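Long-range contact in a novel designed pore protein (Synthetic construct, PDB 6TMS), which is a designed helical hairpin that assembles as six chains and, as its name implies, is probably meant to form a pore: residues 12-16 and 59-63. Numbering follows the deposited sequence.
Sequences LEEAE and LIIAI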
ATOM      1  N   LEU F  12      15.569   5.208  10.031  1.00 43.35           N
ATOM      2  CA  LEU F  12      14.833   6.214   9.290  1.00 42.89           C
ATOM      3  C   LEU F  12      15.744   6.952   8.310  1.00 39.10           C
ATOM      4  O   LEU F  12      15.347   7.255   7.177  1.00 39.37           O
ATOM      5  CB  LEU F  12      14.175   7.144  10.321  1.00 40.74           C
ATOM      6  CG  LEU F  12      12.705   7.634  10.223  1.00 38.76           C
ATOM      7  CD1 LEU F  12      11.732   6.662   9.516  1.00 39.84           C
ATOM      8  CD2 LEU F  12      12.119   7.992  11.614  1.00 39.18           C
ATOM      9  N   GLU F  13      16.980   7.217   8.722  1.00 42.06           N
ATOM     10  CA  GLU F  13      17.969   7.875   7.874  1.00 41.10           C
ATOM     11  C   GLU F  13      18.513   6.940   6.791  1.00 41.89           C
ATOM     12  O   GLU F  13      18.813   7.376   5.666  1.00 42.24           O
ATOM     13  CB  GLU F  13      19.109   8.413   8.768  1.00 40.53           C
ATOM     14  CG  GLU F  13      18.849   9.781   9.465  1.00 40.93           C
ATOM     15  CD  GLU F  13      19.930  10.235  10.489  1.00 42.01           C
ATOM     16  OE1 GLU F  13      19.539  10.407  11.659  1.00 42.35           O
ATOM     17  OE2 GLU F  13      21.141  10.361  10.196  1.00 41.04           O
ATOM     18  N   GLU F  14      18.633   5.654   7.100  1.00 40.93           N
ATOM     19  CA  GLU F  14      19.072   4.671   6.117  1.00 41.55           C
ATOM     20  C   GLU F  14      18.011   4.454   5.055  1.00 40.48           C
ATOM     21  O   GLU F  14      18.305   4.288   3.851  1.00 44.48           O
ATOM     22  CB  GLU F  14      19.373   3.397   6.908  1.00 38.68           C
ATOM     23  CG  GLU F  14      19.346   2.056   6.196  1.00 36.44           C
ATOM     24  CD  GLU F  14      18.005   1.311   6.282  1.00 37.42           C
ATOM     25  OE1 GLU F  14      17.246   1.459   7.272  1.00 36.56           O
ATOM     26  OE2 GLU F  14      17.742   0.519   5.353  1.00 36.43           O
ATOM     27  N   ALA F  15      16.767   4.565   5.495  1.00 39.85           N
ATOM     28  CA  ALA F  15      15.627   4.467   4.608  1.00 36.10           C
ATOM     29  C   ALA F  15      15.581   5.644   3.656  1.00 37.07           C
ATOM     30  O   ALA F  15      15.410   5.473   2.441  1.00 40.99           O
ATOM     31  CB  ALA F  15      14.367   4.428   5.464  1.00 35.32           C
ATOM     32  N   GLU F  16      15.782   6.850   4.194  1.00 37.74           N
ATOM     33  CA  GLU F  16      15.856   8.030   3.346  1.00 40.00           C
ATOM     34  C   GLU F  16      16.918   7.840   2.287  1.00 38.97           C
ATOM     35  O   GLU F  16      16.703   8.134   1.091  1.00 46.76           O
ATOM     36  CB  GLU F  16      16.157   9.261   4.203  1.00 38.59           C
ATOM     37  CG  GLU F  16      14.947   9.952   4.802  1.00 37.48           C
ATOM     38  CD  GLU F  16      15.320  11.186   5.620  1.00 41.94           C
ATOM     39  OE1 GLU F  16      16.046  10.994   6.621  1.00 35.82           O
ATOM     40  OE2 GLU F  16      14.893  12.323   5.293  1.00 42.55           O
ATOM     41  N   LEU F  59       7.649   7.495   4.408  1.00 21.78           N
ATOM     42  CA  LEU F  59       8.853   7.864   5.099  1.00 20.44           C
ATOM     43  C   LEU F  59       8.630   9.146   5.869  1.00 21.54           C
ATOM     44  O   LEU F  59       9.083   9.288   7.004  1.00 21.08           O
ATOM     45  CB  LEU F  59       9.946   8.031   4.071  1.00 21.70           C
ATOM     46  CG  LEU F  59      11.416   7.752   4.306  1.00 24.23           C
ATOM     47  CD1 LEU F  59      12.134   8.118   3.002  1.00 27.67           C
ATOM     48  CD2 LEU F  59      11.967   8.564   5.453  1.00 26.00           C
ATOM     49  N   ILE F  60       7.929  10.101   5.268  1.00 21.49           N
ATOM     50  CA  ILE F  60       7.696  11.331   6.002  1.00 21.77           C
ATOM     51  C   ILE F  60       6.797  11.065   7.193  1.00 22.77           C
ATOM     52  O   ILE F  60       6.958  11.678   8.248  1.00 21.85           O
ATOM     53  CB  ILE F  60       7.160  12.421   5.055  1.00 23.75           C
ATOM     54  CG1 ILE F  60       8.288  13.127   4.269  1.00 38.31           C
ATOM     55  CG2 ILE F  60       6.425  13.491   5.814  1.00 26.70           C
ATOM     56  CD1 ILE F  60       9.371  12.263   3.643  1.00 25.16           C
ATOM     57  N   ILE F  61       5.850  10.154   7.077  1.00 19.82           N
ATOM     58  CA  ILE F  61       5.039   9.867   8.244  1.00 19.97           C
ATOM     59  C   ILE F  61       5.885   9.232   9.324  1.00 20.24           C
ATOM     60  O   ILE F  61       5.712   9.509  10.508  1.00 23.16           O
ATOM     61  CB  ILE F  61       3.854   8.984   7.835  1.00 19.10           C
ATOM     62  CG1 ILE F  61       2.844   9.837   7.064  1.00 21.32           C
ATOM     63  CG2 ILE F  61       3.236   8.296   9.043  1.00 20.35           C
ATOM     64  CD1 ILE F  61       2.003   9.095   6.068  1.00 21.54           C
ATOM     65  N   ALA F  62       6.831   8.397   8.954  1.00 20.92           N
ATOM     66  CA  ALA F  62       7.652   7.837  10.007  1.00 22.23           C
ATOM     67  C   ALA F  62       8.504   8.924  10.645  1.00 22.26           C
ATOM     68  O   ALA F  62       8.596   9.017  11.873  1.00 30.26           O
ATOM     69  CB  ALA F  62       8.485   6.697   9.451  1.00 23.01           C
ATOM     70  N   ILE F  63       9.079   9.804   9.836  1.00 25.10           N
ATOM     71  CA  ILE F  63       9.880  10.871  10.413  1.00 26.89           C
ATOM     72  C   ILE F  63       9.028  11.653  11.403  1.00 27.61           C
ATOM     73  O   ILE F  63       9.449  11.964  12.521  1.00 29.50           O
ATOM     74  CB  ILE F  63      10.431  11.777   9.296  1.00 24.18           C
ATOM     75  CG1 ILE F  63      11.328  11.006   8.305  1.00 26.70           C
ATOM     76  CG2 ILE F  63      11.252  12.911   9.909  1.00 26.82           C
ATOM     77  CD1 ILE F  63      11.476  11.701   6.932  1.00 26.45           C
TER
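Leu12 drives its branched end into the flank of helix 39-68, spanning Ala62 and Ile63. Its CD1 methyl faces the Ala62 CB, while CD2 lies over the backbone, 3.8 Å from Ile63 CA. The branch carbon also meets Ile63, with Leu12 CG 4.1 Å from Ile63 CG1; an apolar side chain of one neighbouring subunit packs on Leu12, and one of a second neighbouring subunit on Ile63. Cut back to an alanine, this position is likely to leave a gap beside the Ala62 methyl and take the leucine branch from Ile63 CG1. One turn on, Ala15 adds little bulk, and its carbonyl O sits 4.2 Å from Leu59 CD1. Glu16 contributes mainly through its aliphatic part, crossing Leu59 at about a right angle. With CG anti to the carbonyl carbon (chi1 -87°) and the chain extended beyond it, Glu16 rests its CG 3.4 Å from Leu59 CD2 and carries the carboxylate on to Ile63, where Glu16 OE2 comes to 3.8 Å from Ile63 CD1. No hydrogen bond joins the two segments; each keeps its own helical bonding, such as Glu16 N to Leu12 O at 3.0 Å. The axes of the two short segments run nearly antiparallel, at 158° and 10.6 Å at closest approach, as expected for a helical hairpin packed through an apolar seam, here one unit of an assembly of six all-helical chains.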